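Local coordinates for TIR protein (Paracoccus denitrificans PD1222, PDB 3H16), which is a bacterial TIR protein whose modelled part folds as a TIR domain, a parallel beta sheet flanked by helices, at residues B[88-93]-B[122-127]. Residues are numbered along the deposited sequence; the frame is centred on the assembly and turned at random.
Sequences KEWPQK and ASFSPT
The indole nitrogen NE1 of Trp90 donates a hydrogen bond to the backbone O of Phe85, and this bond helps fix the ring whose neighbouring carbon, CD1, meets Phe124 across the contact. Trp90 CD1 lies 3.8 Å from Phe124 CE1 and equally close to CZ of the same ring, so the indole reaches the outer end of the phenyl ring through a single carbon. On the tryptophan side the approach is at the edge, near the ring plane. The two planes are inclined at 72°, but neither ring lies over the face of the other; with the centroid of the five-membered ring 6.0 Å from that of Phe124, the pair meets rim to rim and is not a T-shaped stack. Phe124 extends to this point because its CG stands anti to the backbone N (chi1 166°), which brings CE1 and CZ at the end of the phenyl ring up to Trp90 CD1. Ser125, which follows, is the first residue to leave helical geometry.

In the parallel-sheet alpha/beta fold of the TIR domain, this apolar touch joins two connections: the one between strands 74-81 and 109-113, which carries Trp90, and the one between strands 109-113 and 134-135, which carries Phe124. Leu95 touches both aromatic side chains, and Phe86 stacks on Phe124. One face of the indole is covered near its rim by Lys88 CB, 3.3 Å above the ring plane of Trp90, while Lys88 NZ forms a salt bridge with Glu30 OE1.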
ATOM      1  N   LYS B  88      12.585  18.961  14.660  1.00 34.46           N
ATOM      2  CA  LYS B  88      12.453  20.295  14.080  1.00 37.66           C
ATOM      3  C   LYS B  88      11.285  21.055  14.720  1.00 43.43           C
ATOM      4  O   LYS B  88      11.153  22.265  14.542  1.00 43.67           O
ATOM      5  CB  LYS B  88      12.242  20.213  12.562  1.00 33.56           C
ATOM      6  CG  LYS B  88      13.454  19.753  11.758  1.00 29.35           C
ATOM      7  CD  LYS B  88      14.539  20.810  11.727  1.00 26.92           C
ATOM      8  CE  LYS B  88      15.779  20.304  11.034  1.00 24.32           C
ATOM      9  NZ  LYS B  88      16.218  19.056  11.678  1.00 25.59           N
ATOM     10  N   GLU B  89      10.439  20.339  15.457  1.00 51.13           N
ATOM     11  CA  GLU B  89       9.288  20.943  16.130  1.00 57.72           C
ATOM     12  C   GLU B  89       8.306  21.628  15.178  1.00 54.26           C
ATOM     13  O   GLU B  89       8.087  22.834  15.270  1.00 51.08           O
ATOM     14  CB  GLU B  89       9.752  21.969  17.169  1.00 68.34           C
ATOM     15  CG  GLU B  89      10.542  21.403  18.331  1.00 84.51           C
ATOM     16  CD  GLU B  89      10.711  22.415  19.452  1.00 91.46           C
ATOM     17  OE1 GLU B  89      11.290  23.495  19.204  1.00 92.10           O
ATOM     18  OE2 GLU B  89      10.258  22.134  20.581  1.00 95.01           O
ATOM     19  N   TRP B  90       7.712  20.872  14.268  1.00 50.67           N
ATOM     20  CA  TRP B  90       6.764  21.470  13.345  1.00 46.69           C
ATOM     21  C   TRP B  90       5.426  21.578  14.050  1.00 47.07           C
ATOM     22  O   TRP B  90       5.020  20.651  14.749  1.00 45.33           O
ATOM     23  CB  TRP B  90       6.572  20.596  12.106  1.00 44.54           C
ATOM     24  CG  TRP B  90       7.821  20.112  11.458  1.00 42.73           C
ATOM     25  CD1 TRP B  90       8.359  18.861  11.547  1.00 41.98           C
ATOM     26  CD2 TRP B  90       8.678  20.857  10.596  1.00 41.56           C
ATOM     27  NE1 TRP B  90       9.496  18.779  10.789  1.00 42.41           N
ATOM     28  CE2 TRP B  90       9.719  19.992  10.193  1.00 41.42           C
ATOM     29  CE3 TRP B  90       8.669  22.173  10.121  1.00 41.20           C
ATOM     30  CZ2 TRP B  90      10.743  20.398   9.338  1.00 40.34           C
ATOM     31  CZ3 TRP B  90       9.687  22.578   9.268  1.00 42.40           C
ATOM     32  CH2 TRP B  90      10.713  21.689   8.885  1.00 40.85           C
ATOM     33  N   PRO B  91       4.723  22.711  13.887  1.00 49.04           N
ATOM     34  CA  PRO B  91       3.412  22.889  14.527  1.00 49.87           C
ATOM     35  C   PRO B  91       2.438  21.950  13.818  1.00 50.33           C
ATOM     36  O   PRO B  91       2.701  21.529  12.688  1.00 52.57           O
ATOM     37  CB  PRO B  91       3.082  24.353  14.247  1.00 51.66           C
ATOM     38  CG  PRO B  91       4.435  24.996  14.065  1.00 51.46           C
ATOM     39  CD  PRO B  91       5.177  23.964  13.264  1.00 50.19           C
ATOM     40  N   GLN B  92       1.319  21.617  14.456  1.00 49.37           N
ATOM     41  CA  GLN B  92       0.352  20.719  13.820  1.00 47.70           C
ATOM     42  C   GLN B  92      -0.089  21.245  12.450  1.00 48.50           C
ATOM     43  O   GLN B  92      -0.180  20.493  11.479  1.00 46.02           O
ATOM     44  CB  GLN B  92      -0.882  20.541  14.713  1.00 45.55           C
ATOM     45  CG  GLN B  92      -2.016  19.756  14.059  1.00 47.17           C
ATOM     46  CD  GLN B  92      -1.701  18.282  13.909  1.00 49.26           C
ATOM     47  OE1 GLN B  92      -1.533  17.572  14.902  1.00 55.09           O
ATOM     48  NE2 GLN B  92      -1.619  17.812  12.668  1.00 51.49           N
ATOM     49  N   LYS B  93      -0.362  22.544  12.383  1.00 50.48           N
ATOM     50  CA  LYS B  93      -0.807  23.177  11.151  1.00 54.67           C
ATOM     51  C   LYS B  93       0.235  23.054  10.028  1.00 53.24           C
ATOM     52  O   LYS B  93      -0.074  23.257   8.852  1.00 51.90           O
ATOM     53  CB  LYS B  93      -1.119  24.653  11.425  1.00 62.04           C
ATOM     54  CG  LYS B  93      -1.981  25.330  10.371  1.00 72.95           C
ATOM     55  CD  LYS B  93      -2.343  26.762  10.772  1.00 78.27           C
ATOM     56  CE  LYS B  93      -3.198  26.800  12.033  1.00 80.25           C
ATOM     57  NZ  LYS B  93      -3.521  28.197  12.444  1.00 79.11           N
ATOM     58  N   ALA B 122       4.653   8.165  17.084  1.00 23.07           N
ATOM     59  CA  ALA B 122       3.444   8.613  17.776  1.00 24.43           C
ATOM     60  C   ALA B 122       3.673   9.900  18.566  1.00 25.35           C
ATOM     61  O   ALA B 122       2.798  10.766  18.598  1.00 26.17           O
ATOM     62  CB  ALA B 122       2.919   7.519  18.717  1.00 16.42           C
ATOM     63  N   SER B 123       4.833  10.017  19.213  1.00 28.84           N
ATOM     64  CA  SER B 123       5.158  11.211  19.997  1.00 32.96           C
ATOM     65  C   SER B 123       5.160  12.458  19.122  1.00 37.18           C
ATOM     66  O   SER B 123       4.732  13.536  19.545  1.00 37.96           O
ATOM     67  CB  SER B 123       6.524  11.074  20.658  1.00 30.74           C
ATOM     68  OG  SER B 123       6.443  10.271  21.816  1.00 34.86           O
ATOM     69  N   PHE B 124       5.646  12.307  17.898  1.00 40.00           N
ATOM     70  CA  PHE B 124       5.698  13.421  16.975  1.00 43.51           C
ATOM     71  C   PHE B 124       4.317  13.689  16.386  1.00 41.73           C
ATOM     72  O   PHE B 124       3.860  14.834  16.357  1.00 43.86           O
ATOM     73  CB  PHE B 124       6.697  13.118  15.858  1.00 50.79           C
ATOM     74  CG  PHE B 124       6.584  14.035  14.678  1.00 57.74           C
ATOM     75  CD1 PHE B 124       6.842  15.397  14.809  1.00 62.50           C
ATOM     76  CD2 PHE B 124       6.216  13.538  13.430  1.00 60.76           C
ATOM     77  CE1 PHE B 124       6.737  16.252  13.712  1.00 63.65           C
ATOM     78  CE2 PHE B 124       6.110  14.381  12.325  1.00 62.54           C
ATOM     79  CZ  PHE B 124       6.372  15.743  12.467  1.00 63.61           C
ATOM     80  N   SER B 125       3.651  12.629  15.930  1.00 37.43           N
ATOM     81  CA  SER B 125       2.336  12.753  15.312  1.00 33.68           C
ATOM     82  C   SER B 125       1.556  11.444  15.369  1.00 34.27           C
ATOM     83  O   SER B 125       1.857  10.504  14.636  1.00 35.00           O
ATOM     84  CB  SER B 125       2.494  13.181  13.851  1.00 31.66           C
ATOM     85  OG  SER B 125       1.250  13.194  13.175  1.00 26.51           O
ATOM     86  N   PRO B 126       0.525  11.377  16.229  1.00 33.48           N
ATOM     87  CA  PRO B 126      -0.315  10.185  16.394  1.00 32.57           C
ATOM     88  C   PRO B 126      -0.869   9.644  15.077  1.00 33.32           C
ATOM     89  O   PRO B 126      -0.778   8.447  14.801  1.00 34.26           O
ATOM     90  CB  PRO B 126      -1.427  10.673  17.318  1.00 31.44           C
ATOM     91  CG  PRO B 126      -0.742  11.749  18.127  1.00 31.64           C
ATOM     92  CD  PRO B 126       0.053  12.478  17.092  1.00 31.57           C
ATOM     93  N   THR B 127      -1.444  10.524  14.267  1.00 32.76           N
ATOM     94  CA  THR B 127      -2.019  10.113  12.989  1.00 33.58           C
ATOM     95  C   THR B 127      -0.973   9.445  12.091  1.00 33.97           C
ATOM     96  O   THR B 127      -1.245   8.430  11.445  1.00 30.66           O
ATOM     97  CB  THR B 127      -2.634  11.327  12.247  1.00 34.99           C
ATOM     98  OG1 THR B 127      -3.522  12.020  13.131  1.00 36.33           O
ATOM     99  CG2 THR B 127      -3.419  10.877  11.018  1.00 34.63           C
TER